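Local coordinates for 2-c-methyl-d-erythritol 4-phosphate cytidylyltransferase (Streptococcus pneumoniae, PDB 2VSH), which catalyses the transfer of the cytidylyl group of CTP to D-ribitol 5-phosphate, making the activated ribitol used for teichoic acid precursors, at residues L26-G29 with I35-I38; R116-L121 with K227-M232; D145-S150 with D158-A163. All coordinates share one frame; numbering follows the deposited sequence. Where two conformers were deposited one is given.

Interaction 1: L26-G29 with I35-I38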
ATOM      1  N   LEU A  26     -14.999 -16.449  -5.429  1.00 23.35           N
ATOM      2  CA  LEU A  26     -15.840 -16.118  -4.297  1.00 24.57           C
ATOM      3  C   LEU A  26     -16.943 -15.137  -4.677  1.00 24.37           C
ATOM      4  O   LEU A  26     -16.749 -14.267  -5.524  1.00 22.52           O
ATOM      5  CB  LEU A  26     -14.967 -15.527  -3.186  1.00 24.99           C
ATOM      6  CG  LEU A  26     -14.825 -16.383  -1.933  1.00 29.08           C
ATOM      7  CD1 LEU A  26     -14.840 -17.871  -2.224  1.00 29.63           C
ATOM      8  CD2 LEU A  26     -13.572 -15.976  -1.145  1.00 31.34           C
ATOM      9  N   GLU A  27     -18.090 -15.271  -4.015  1.00 26.12           N
ATOM     10  CA  GLU A  27     -19.235 -14.397  -4.257  1.00 27.01           C
ATOM     11  C   GLU A  27     -19.021 -13.015  -3.652  1.00 27.31           C
ATOM     12  O   GLU A  27     -18.603 -12.879  -2.498  1.00 27.92           O
ATOM     13  CB  GLU A  27     -20.518 -15.034  -3.706  1.00 28.56           C
ATOM     14  CG  GLU A  27     -21.729 -14.104  -3.664  1.00 29.60           C
ATOM     15  CD  GLU A  27     -22.994 -14.804  -3.201  1.00 32.03           C
ATOM     16  OE1 GLU A  27     -23.748 -15.273  -4.081  0.50 31.64           O
ATOM     17  OE2 GLU A  27     -23.227 -14.890  -1.962  1.00 32.64           O
ATOM     18  N   LEU A  28     -19.303 -11.994  -4.454  1.00 26.76           N
ATOM     19  CA  LEU A  28     -19.464 -10.640  -3.956  1.00 27.62           C
ATOM     20  C   LEU A  28     -20.900 -10.232  -4.268  1.00 28.83           C
ATOM     21  O   LEU A  28     -21.304 -10.201  -5.437  1.00 28.98           O
ATOM     22  CB  LEU A  28     -18.466  -9.701  -4.635  1.00 26.33           C
ATOM     23  CG  LEU A  28     -18.402  -8.246  -4.169  1.00 27.09           C
ATOM     24  CD1 LEU A  28     -18.070  -8.128  -2.683  1.00 26.54           C
ATOM     25  CD2 LEU A  28     -17.410  -7.477  -5.027  1.00 25.53           C
ATOM     26  N   GLY A  29     -21.670  -9.922  -3.232  1.00 29.89           N
ATOM     27  CA  GLY A  29     -23.086  -9.639  -3.406  1.00 31.54           C
ATOM     28  C   GLY A  29     -23.751 -10.956  -3.720  1.00 32.46           C
ATOM     29  O   GLY A  29     -23.914 -11.797  -2.837  1.00 33.55           O
ATOM     30  N   ILE A  35     -17.060 -12.714 -12.222  1.00 20.39           N
ATOM     31  CA  ILE A  35     -18.221 -12.331 -13.037  1.00 21.20           C
ATOM     32  C   ILE A  35     -18.436 -10.811 -13.046  1.00 21.53           C
ATOM     33  O   ILE A  35     -18.673 -10.229 -14.113  1.00 21.01           O
ATOM     34  CB  ILE A  35     -19.486 -13.089 -12.599  1.00 21.52           C
ATOM     35  CG1 ILE A  35     -19.357 -14.589 -12.933  1.00 21.35           C
ATOM     36  CG2 ILE A  35     -20.753 -12.462 -13.216  1.00 22.17           C
ATOM     37  CD1 ILE A  35     -19.108 -14.915 -14.446  1.00 21.00           C
ATOM     38  N   HIS A  36     -18.348 -10.193 -11.865  1.00 22.40           N
ATOM     39  CA  HIS A  36     -18.426  -8.737 -11.728  1.00 23.16           C
ATOM     40  C   HIS A  36     -17.429  -8.071 -12.666  1.00 22.24           C
ATOM     41  O   HIS A  36     -17.748  -7.079 -13.340  1.00 23.07           O
ATOM     42  CB  HIS A  36     -18.071  -8.300 -10.307  1.00 23.47           C
ATOM     43  CG  HIS A  36     -19.133  -8.566  -9.296  1.00 25.62           C
ATOM     44  ND1 HIS A  36     -20.203  -7.721  -9.105  1.00 28.13           N
ATOM     45  CD2 HIS A  36     -19.278  -9.569  -8.399  1.00 25.24           C
ATOM     46  CE1 HIS A  36     -20.976  -8.204  -8.149  1.00 30.30           C
ATOM     47  NE2 HIS A  36     -20.435  -9.321  -7.702  1.00 29.19           N
ATOM     48  N   THR A  37     -16.212  -8.615 -12.686  1.00 21.19           N
ATOM     49  CA  THR A  37     -15.108  -8.043 -13.454  1.00 20.05           C
ATOM     50  C   THR A  37     -15.352  -8.190 -14.965  1.00 20.37           C
ATOM     51  O   THR A  37     -15.186  -7.231 -15.732  1.00 21.34           O
ATOM     52  CB  THR A  37     -13.755  -8.719 -13.062  1.00 19.01           C
ATOM     53  OG1 THR A  37     -13.515  -8.540 -11.658  1.00 18.35           O
ATOM     54  CG2 THR A  37     -12.597  -8.102 -13.843  1.00 18.00           C
ATOM     55  N   ILE A  38     -15.737  -9.387 -15.392  1.00 20.84           N
ATOM     56  CA  ILE A  38     -16.055  -9.631 -16.811  1.00 21.63           C
ATOM     57  C   ILE A  38     -17.209  -8.718 -17.276  1.00 23.72           C
ATOM     58  O   ILE A  38     -17.141  -8.134 -18.364  1.00 23.49           O
ATOM     59  CB  ILE A  38     -16.394 -11.103 -17.084  1.00 21.53           C
ATOM     60  CG1 ILE A  38     -15.165 -11.995 -16.894  1.00 21.35           C
ATOM     61  CG2 ILE A  38     -16.936 -11.278 -18.513  1.00 21.15           C
ATOM     62  CD1 ILE A  38     -15.484 -13.513 -16.889  1.00 20.70           C
TER
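A small beta hairpin, strands 27-28 and 31-32, runs straight into helix 33-42, and His36 in the first turn of that helix reaches back to Leu28 on the first strand. The contact thus ties the hairpin to the helix that follows it in a cytidylyltransferase of the GT-A clan. Leu28 and His36 are both buried and form all of it, although their CA atoms stay 8.1 Å apart; the imidazole spans the gap. His36 CG stands anti to its own carbonyl carbon (chi1 -75°), an arrangement that sends the ring away from the helix towards the strand. There NE2-H donates to a main-chain carbonyl, Leu28 O, rather than to a side chain. The oxygen lies near the plane of the imidazole, at its edge, but the nitrogen stands clearly tilted from the plane of the peptide carbonyl. The Leu28 side chain packs beside the same ring: CB comes 3.7 Å from His36 NE2, CD2 sits over one face, and elsewhere the leucine meets Ala229 and Lys230 of helix 223-232. One residue on, Thr37 OG1 is hydrogen-bonded to Ile33 O and to the backbone O of Ser114, a residue that probably contributes to CTP binding; the side chains of His36 and Ser114 are about 9 Å apart. The polar link itself is short, His36 NE2 to Leu28 O being 2.6 Å with an N-H...O angle of 154°.

Interaction 2: R116-L121 with K227-M232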
ATOM      1  N   ARG A 116     -10.107  -7.370  -9.472  1.00 17.63           N
ATOM      2  CA  ARG A 116     -10.359  -5.935  -9.476  1.00 18.01           C
ATOM      3  C   ARG A 116     -11.730  -5.649 -10.115  1.00 17.96           C
ATOM      4  O   ARG A 116     -11.794  -5.151 -11.238  1.00 16.97           O
ATOM      5  CB  ARG A 116      -9.253  -5.193 -10.209  1.00 17.32           C
ATOM      6  CG  ARG A 116      -7.967  -5.014  -9.391  1.00 18.87           C
ATOM      7  CD  ARG A 116      -7.013  -4.066 -10.096  1.00 17.45           C
ATOM      8  NE  ARG A 116      -5.647  -4.206  -9.587  1.00 18.71           N
ATOM      9  CZ  ARG A 116      -5.094  -3.439  -8.650  1.00 19.69           C
ATOM     10  NH1 ARG A 116      -5.776  -2.459  -8.087  1.00 22.13           N
ATOM     11  NH2 ARG A 116      -3.846  -3.662  -8.266  1.00 20.27           N
ATOM     12  N   PRO A 117     -12.830  -5.973  -9.395  1.00 18.71           N
ATOM     13  CA  PRO A 117     -14.171  -5.830  -9.997  1.00 19.25           C
ATOM     14  C   PRO A 117     -14.683  -4.390 -10.126  1.00 20.48           C
ATOM     15  O   PRO A 117     -15.734  -4.178 -10.762  1.00 21.19           O
ATOM     16  CB  PRO A 117     -15.070  -6.634  -9.053  1.00 20.13           C
ATOM     17  CG  PRO A 117     -14.377  -6.597  -7.735  1.00 20.08           C
ATOM     18  CD  PRO A 117     -12.893  -6.466  -8.010  1.00 18.60           C
ATOM     19  N   PHE A 118     -13.963  -3.413  -9.554  1.00 19.58           N
ATOM     20  CA  PHE A 118     -14.470  -2.032  -9.530  1.00 19.95           C
ATOM     21  C   PHE A 118     -13.896  -1.148 -10.630  1.00 19.80           C
ATOM     22  O   PHE A 118     -14.000   0.083 -10.568  1.00 20.45           O
ATOM     23  CB  PHE A 118     -14.257  -1.392  -8.159  1.00 20.31           C
ATOM     24  CG  PHE A 118     -14.896  -2.164  -7.044  1.00 20.99           C
ATOM     25  CD1 PHE A 118     -16.285  -2.237  -6.939  1.00 22.61           C
ATOM     26  CD2 PHE A 118     -14.115  -2.825  -6.107  1.00 21.14           C
ATOM     27  CE1 PHE A 118     -16.888  -2.980  -5.907  1.00 24.72           C
ATOM     28  CE2 PHE A 118     -14.710  -3.562  -5.065  1.00 20.84           C
ATOM     29  CZ  PHE A 118     -16.093  -3.626  -4.969  1.00 23.34           C
ATOM     30  N   ILE A 119     -13.312  -1.784 -11.641  1.00 18.96           N
ATOM     31  CA  ILE A 119     -12.856  -1.079 -12.837  1.00 18.56           C
ATOM     32  C   ILE A 119     -14.093  -0.459 -13.477  1.00 19.05           C
ATOM     33  O   ILE A 119     -15.192  -1.009 -13.375  1.00 18.75           O
ATOM     34  CB  ILE A 119     -12.133  -2.056 -13.819  1.00 17.85           C
ATOM     35  CG1 ILE A 119     -11.566  -1.314 -15.052  1.00 17.64           C
ATOM     36  CG2 ILE A 119     -13.059  -3.264 -14.158  1.00 18.68           C
ATOM     37  CD1 ILE A 119     -10.871  -2.208 -16.059  1.00 17.78           C
ATOM     38  N   THR A 120     -13.910   0.687 -14.135  1.00 19.35           N
ATOM     39  CA  THR A 120     -15.001   1.415 -14.755  1.00 19.43           C
ATOM     40  C   THR A 120     -14.749   1.506 -16.265  1.00 19.41           C
ATOM     41  O   THR A 120     -13.622   1.316 -16.729  1.00 17.61           O
ATOM     42  CB  THR A 120     -15.098   2.846 -14.178  1.00 20.96           C
ATOM     43  OG1 THR A 120     -13.897   3.565 -14.493  1.00 20.35           O
ATOM     44  CG2 THR A 120     -15.322   2.838 -12.640  1.00 20.49           C
ATOM     45  N   LEU A 121     -15.800   1.799 -17.030  1.00 20.24           N
ATOM     46  CA  LEU A 121     -15.666   2.012 -18.473  1.00 20.74           C
ATOM     47  C   LEU A 121     -14.727   3.184 -18.751  1.00 21.04           C
ATOM     48  O   LEU A 121     -14.007   3.195 -19.738  1.00 20.41           O
ATOM     49  CB  LEU A 121     -17.045   2.279 -19.109  1.00 21.61           C
ATOM     50  CG  LEU A 121     -17.932   1.032 -19.264  1.00 22.00           C
ATOM     51  CD1 LEU A 121     -19.356   1.427 -19.671  1.00 22.78           C
ATOM     52  CD2 LEU A 121     -17.330   0.062 -20.266  1.00 22.26           C
ATOM     53  N   LYS A 227     -13.820  -7.749   2.831  1.00 30.27           N
ATOM     54  CA  LYS A 227     -14.698  -6.949   3.702  1.00 31.77           C
ATOM     55  C   LYS A 227     -14.919  -5.552   3.130  1.00 31.06           C
ATOM     56  O   LYS A 227     -16.041  -5.058   3.099  1.00 31.55           O
ATOM     57  CB  LYS A 227     -14.090  -6.784   5.092  1.00 33.19           C
ATOM     58  CG  LYS A 227     -13.792  -8.042   5.861  1.00 34.80           C
ATOM     59  CD  LYS A 227     -13.267  -7.633   7.248  1.00 36.52           C
ATOM     60  CE  LYS A 227     -12.869  -8.843   8.078  1.00 36.99           C
ATOM     61  NZ  LYS A 227     -12.322  -8.407   9.400  1.00 36.70           N
ATOM     62  N   ILE A 228     -13.833  -4.924   2.689  1.00 30.05           N
ATOM     63  CA  ILE A 228     -13.903  -3.621   2.041  1.00 29.93           C
ATOM     64  C   ILE A 228     -14.822  -3.721   0.806  1.00 29.40           C
ATOM     65  O   ILE A 228     -15.800  -2.982   0.707  1.00 30.12           O
ATOM     66  CB  ILE A 228     -12.495  -3.071   1.699  1.00 29.36           C
ATOM     67  CG1 ILE A 228     -11.689  -2.855   2.987  1.00 29.60           C
ATOM     68  CG2 ILE A 228     -12.598  -1.743   0.934  1.00 28.72           C
ATOM     69  CD1 ILE A 228     -10.179  -2.727   2.762  1.00 29.85           C
ATOM     70  N   ALA A 229     -14.550  -4.677  -0.085  1.00 27.18           N
ATOM     71  CA  ALA A 229     -15.395  -4.906  -1.264  1.00 26.59           C
ATOM     72  C   ALA A 229     -16.888  -5.027  -0.941  1.00 28.38           C
ATOM     73  O   ALA A 229     -17.729  -4.386  -1.591  1.00 27.75           O
ATOM     74  CB  ALA A 229     -14.911  -6.133  -2.040  1.00 25.56           C
ATOM     75  N   LYS A 230     -17.216  -5.835   0.076  1.00 29.34           N
ATOM     76  CA  LYS A 230     -18.598  -6.000   0.518  1.00 32.05           C
ATOM     77  C   LYS A 230     -19.236  -4.684   0.989  1.00 34.41           C
ATOM     78  O   LYS A 230     -20.399  -4.422   0.697  1.00 34.96           O
ATOM     79  CB  LYS A 230     -18.687  -7.006   1.670  1.00 32.55           C
ATOM     80  CG  LYS A 230     -18.371  -8.443   1.325  1.00 31.22           C
ATOM     81  CD  LYS A 230     -18.697  -9.318   2.552  1.00 34.04           C
ATOM     82  CE  LYS A 230     -18.136 -10.719   2.427  1.00 32.71           C
ATOM     83  NZ  LYS A 230     -18.403 -11.507   3.664  1.00 36.09           N
ATOM     84  N   SER A 231     -18.475  -3.890   1.749  1.00 36.07           N
ATOM     85  CA  SER A 231     -18.939  -2.594   2.244  1.00 38.65           C
ATOM     86  C   SER A 231     -19.208  -1.656   1.077  1.00 38.89           C
ATOM     87  O   SER A 231     -20.127  -0.852   1.147  1.00 40.30           O
ATOM     88  CB  SER A 231     -17.914  -1.957   3.193  1.00 38.86           C
ATOM     89  OG  SER A 231     -16.772  -1.472   2.483  1.00 38.19           O
ATOM     90  N   MET A 232     -18.414  -1.786   0.013  1.00 38.51           N
ATOM     91  CA  MET A 232     -18.495  -0.929  -1.181  1.00 39.43           C
ATOM     92  C   MET A 232     -19.721  -1.195  -2.051  1.00 40.99           C
ATOM     93  O   MET A 232     -20.283  -0.272  -2.624  1.00 41.64           O
ATOM     94  CB  MET A 232     -17.239  -1.068  -2.048  1.00 37.42           C
ATOM     95  CG  MET A 232     -16.023  -0.298  -1.537  1.00 37.19           C
ATOM     96  SD  MET A 232     -14.514  -0.767  -2.412  1.00 35.14           S
ATOM     97  CE  MET A 232     -14.751   0.086  -3.963  1.00 34.06           C
TER
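Phe118 sits in the type I beta turn running from Arg116 to Ile119 and faces Ala229 on helix 223-232, their CA atoms 8.8 Å apart. Its ring carries the whole contact on the loop side. Met232 lies over one face: CE is 3.7 Å from the centroid of the Phe118 ring and only 12° off the ring normal, a CH-pi contact made almost centrally. SD of Met232, 4.3 Å from the same centroid, adds a Met-aromatic interaction from that side. The bend at chi3 of Met232 (76°) folds the methyl back over the ring instead of letting it run on past. The opposite face receives Pro117 CG, offset toward the rim, so the phenyl is sandwiched between its sequence neighbour and the methionine. At the edge, in the ring plane, Ala229 CB touches Phe118 CE2 at 4.0 Å, while Ala229 O lies 3.8 Å from Phe118 CZ. Within the helix, Ser231 OG donates to Ile228 O (2.5 Å), which also accepts from Met232 N. Across the dimer, Lys227 NZ is hydrogen-bonded to Ser231 OG of the second subunit. The loop leaves strand 108-113 and enters helix 121-133, where Thr120 is the N-cap; Pro117 and Ile119 rest on helix 33-42, and Leu28 of strand 27-28 packs against both Phe118 and Ala229.

Interaction 3: D145-S150 with D158-A163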
ATOM      1  N   ASP A 145       0.791   5.567   0.620  1.00 43.51           N
ATOM      2  CA  ASP A 145       1.745   4.897   1.503  1.00 43.71           C
ATOM      3  C   ASP A 145       3.086   5.610   1.457  1.00 41.53           C
ATOM      4  O   ASP A 145       3.512   6.086   0.405  1.00 39.79           O
ATOM      5  CB  ASP A 145       1.998   3.463   1.007  1.00 41.93           C
ATOM      6  CG  ASP A 145       1.135   2.433   1.705  1.00 46.60           C
ATOM      7  OD1 ASP A 145       0.866   2.590   2.921  1.00 50.31           O
ATOM      8  OD2 ASP A 145       0.740   1.457   1.022  1.00 48.83           O
ATOM      9  N   THR A 146       3.770   5.666   2.583  1.00 42.07           N
ATOM     10  CA  THR A 146       5.162   6.064   2.540  1.00 40.23           C
ATOM     11  C   THR A 146       5.989   4.838   2.153  1.00 36.10           C
ATOM     12  O   THR A 146       5.795   3.749   2.691  1.00 35.99           O
ATOM     13  CB  THR A 146       5.653   6.745   3.840  1.00 43.42           C
ATOM     14  OG1 THR A 146       6.979   6.296   4.133  1.00 42.70           O
ATOM     15  CG2 THR A 146       4.746   6.429   5.003  1.00 47.09           C
ATOM     16  N   ILE A 147       6.870   5.019   1.180  1.00 33.25           N
ATOM     17  CA  ILE A 147       7.638   3.915   0.627  1.00 30.26           C
ATOM     18  C   ILE A 147       9.100   4.042   1.033  1.00 30.44           C
ATOM     19  O   ILE A 147       9.731   5.086   0.838  1.00 30.82           O
ATOM     20  CB  ILE A 147       7.490   3.838  -0.924  1.00 28.59           C
ATOM     21  CG1 ILE A 147       6.041   3.506  -1.326  1.00 28.98           C
ATOM     22  CG2 ILE A 147       8.462   2.851  -1.530  1.00 25.65           C
ATOM     23  CD1 ILE A 147       5.413   2.288  -0.609  1.00 28.66           C
ATOM     24  N   VAL A 148       9.615   2.963   1.610  1.00 29.85           N
ATOM     25  CA  VAL A 148      11.006   2.865   2.018  1.00 30.33           C
ATOM     26  C   VAL A 148      11.702   1.758   1.197  1.00 28.88           C
ATOM     27  O   VAL A 148      11.130   0.686   0.979  1.00 28.15           O
ATOM     28  CB  VAL A 148      11.077   2.610   3.544  1.00 31.46           C
ATOM     29  CG1 VAL A 148      12.257   1.776   3.926  1.00 34.74           C
ATOM     30  CG2 VAL A 148      11.077   3.932   4.291  1.00 32.70           C
ATOM     31  N   GLU A 149      12.923   2.035   0.734  1.00 28.60           N
ATOM     32  CA  GLU A 149      13.719   1.045   0.002  1.00 28.52           C
ATOM     33  C   GLU A 149      14.797   0.428   0.893  1.00 28.04           C
ATOM     34  O   GLU A 149      15.499   1.129   1.626  1.00 28.77           O
ATOM     35  CB  GLU A 149      14.381   1.678  -1.227  1.00 29.47           C
ATOM     36  CG  GLU A 149      14.980   0.668  -2.196  1.00 32.59           C
ATOM     37  CD  GLU A 149      16.229   1.187  -2.862  1.00 38.60           C
ATOM     38  OE1 GLU A 149      17.315   1.149  -2.223  1.00 41.63           O
ATOM     39  OE2 GLU A 149      16.126   1.640  -4.023  1.00 39.74           O
ATOM     40  N   SER A 150      14.917  -0.889   0.822  1.00 27.61           N
ATOM     41  CA  SER A 150      16.017  -1.598   1.456  1.00 27.20           C
ATOM     42  C   SER A 150      16.386  -2.794   0.595  1.00 27.56           C
ATOM     43  O   SER A 150      15.602  -3.736   0.479  1.00 27.90           O
ATOM     44  CB  SER A 150      15.632  -2.061   2.864  1.00 27.55           C
ATOM     45  OG  SER A 150      16.717  -2.740   3.477  1.00 27.26           O
ATOM     46  N   ASP A 158      17.445   3.567   0.854  1.00 35.52           N
ATOM     47  CA  ASP A 158      16.934   4.945   0.690  1.00 38.98           C
ATOM     48  C   ASP A 158      15.414   5.121   0.691  1.00 38.21           C
ATOM     49  O   ASP A 158      14.648   4.155   0.771  1.00 36.20           O
ATOM     50  CB  ASP A 158      17.582   5.717  -0.482  1.00 41.79           C
ATOM     51  CG  ASP A 158      17.065   5.288  -1.824  1.00 42.94           C
ATOM     52  OD1 ASP A 158      16.645   6.169  -2.613  1.00 45.94           O
ATOM     53  OD2 ASP A 158      17.079   4.068  -2.086  1.00 44.33           O
ATOM     54  N   ILE A 159      15.007   6.386   0.671  1.00 40.64           N
ATOM     55  CA  ILE A 159      13.615   6.779   0.606  1.00 41.01           C
ATOM     56  C   ILE A 159      13.421   7.505  -0.724  1.00 41.62           C
ATOM     57  O   ILE A 159      13.972   8.596  -0.921  1.00 44.71           O
ATOM     58  CB  ILE A 159      13.220   7.690   1.808  1.00 43.79           C
ATOM     59  CG1 ILE A 159      12.830   6.835   3.015  1.00 43.61           C
ATOM     60  CG2 ILE A 159      12.035   8.578   1.472  1.00 45.86           C
ATOM     61  CD1 ILE A 159      13.828   6.809   4.116  1.00 44.66           C
ATOM     62  N   PRO A 160      12.674   6.884  -1.656  1.00 39.22           N
ATOM     63  CA  PRO A 160      12.358   7.553  -2.914  1.00 39.62           C
ATOM     64  C   PRO A 160      11.574   8.843  -2.690  1.00 41.48           C
ATOM     65  O   PRO A 160      10.867   8.980  -1.693  1.00 41.47           O
ATOM     66  CB  PRO A 160      11.482   6.535  -3.655  1.00 37.01           C
ATOM     67  CG  PRO A 160      11.769   5.222  -3.025  1.00 35.93           C
ATOM     68  CD  PRO A 160      12.116   5.520  -1.595  1.00 36.57           C
ATOM     69  N   ASN A 161      11.724   9.783  -3.616  1.00 43.40           N
ATOM     70  CA  ASN A 161      10.936  11.004  -3.614  1.00 45.99           C
ATOM     71  C   ASN A 161       9.455  10.656  -3.819  1.00 43.67           C
ATOM     72  O   ASN A 161       9.047  10.237  -4.907  1.00 41.31           O
ATOM     73  CB  ASN A 161      11.449  11.947  -4.706  1.00 48.97           C
ATOM     74  CG  ASN A 161      10.764  13.296  -4.694  1.00 53.33           C
ATOM     75  OD1 ASN A 161      11.265  14.256  -5.281  1.00 58.42           O
ATOM     76  ND2 ASN A 161       9.623  13.386  -4.026  1.00 52.82           N
ATOM     77  N   ARG A 162       8.662  10.839  -2.762  1.00 44.25           N
ATOM     78  CA  ARG A 162       7.237  10.504  -2.783  1.00 43.18           C
ATOM     79  C   ARG A 162       6.415  11.299  -3.819  1.00 43.04           C
ATOM     80  O   ARG A 162       5.351  10.855  -4.245  1.00 41.17           O
ATOM     81  CB  ARG A 162       6.644  10.652  -1.378  1.00 45.22           C
ATOM     82  CG  ARG A 162       5.389   9.810  -1.160  1.00 45.52           C
ATOM     83  CD  ARG A 162       4.804  10.009   0.225  1.00 49.11           C
ATOM     84  NE  ARG A 162       3.351  10.097   0.150  1.00 54.48           N
ATOM     85  CZ  ARG A 162       2.542  10.229   1.198  1.00 59.61           C
ATOM     86  NH1 ARG A 162       3.036  10.279   2.433  1.00 62.45           N
ATOM     87  NH2 ARG A 162       1.227  10.306   1.003  1.00 61.67           N
ATOM     88  N   ALA A 163       6.918  12.461  -4.231  1.00 45.48           N
ATOM     89  CA  ALA A 163       6.275  13.272  -5.272  1.00 46.20           C
ATOM     90  C   ALA A 163       6.195  12.564  -6.637  1.00 42.52           C
ATOM     91  O   ALA A 163       5.394  12.947  -7.495  1.00 42.35           O
ATOM     92  CB  ALA A 163       6.982  14.623  -5.404  1.00 51.24           C
TER
HETATM   93  O   HOH W   1       9.087   7.365  -0.252  1.00 26.36           O
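Two backbone hydrogen bonds join Glu149 and Asp158 as an antiparallel hydrogen-bonded pair, a single bridge rather than a long ladder. Glu149 N donates a hydrogen bond to Asp158 O at 2.7 Å, and the return bond from Asp158 N to Glu149 O is longer, 3.2 Å. The pairing stops there: Pro160 has no N-H to offer, and its CD instead lies 3.4 Å from Ile147 O. One water takes over, donating to Ile147 O at 2.6 Å and to Pro160 O at 2.8 Å.

Like charges meet beside the bridge. Glu149 OE1 is 2.9 Å from Asp158 OD2, with the carboxylate planes turned 77° against each other; such closeness would be expected to favour a proton on one of the two. Asp158 CG, wedged between its own N and carbonyl carbon (chi1 76°), brings the carboxylate to this spot, whereas Glu149 OE1 has its hydrogen bond elsewhere, with Thr157 OG1. The segments belong to an arm that projects from the main sheet between strands 136-142 and 165-175. There Ile147, Val148 and Glu149 form an antiparallel ladder with a strand of the second subunit, so the sheet continues through the dimer interface.

Apolar side chains also meet across the two segments. Val148 CG2 meets Ile159 CG1 at 3.6 Å, Ile159 also packing on Val202 of the second subunit, and Ile147 CG2 approaches Pro160 CG. At the far end the Arg162 guanidinium turns a face to Asp145 O, which is buried without a hydrogen-bond partner; Arg162 NE is 4.0 Å from it.

Interactions 1 and 2 are neighbours, their centres about 9 Å apart, and draw on the same elements: strand 27-28, helix 33-42 and helix 223-232 meet around both. Interaction 1 is fully buried and rests on a polar histidine-to-carbonyl link; interaction 2, partly buried, is carried by an aromatic ring with a methionine and an alanine. The centres of interactions 2 and 3 lie about 27 Å apart; interaction 3, out on the arm, relies on backbone bonds, a water and apolar side chains, and brings two carboxylates close together. Interactions 2 and 3 both touch the second subunit, one through a helix and the other through a strand, whereas interaction 1 stays within its own chain.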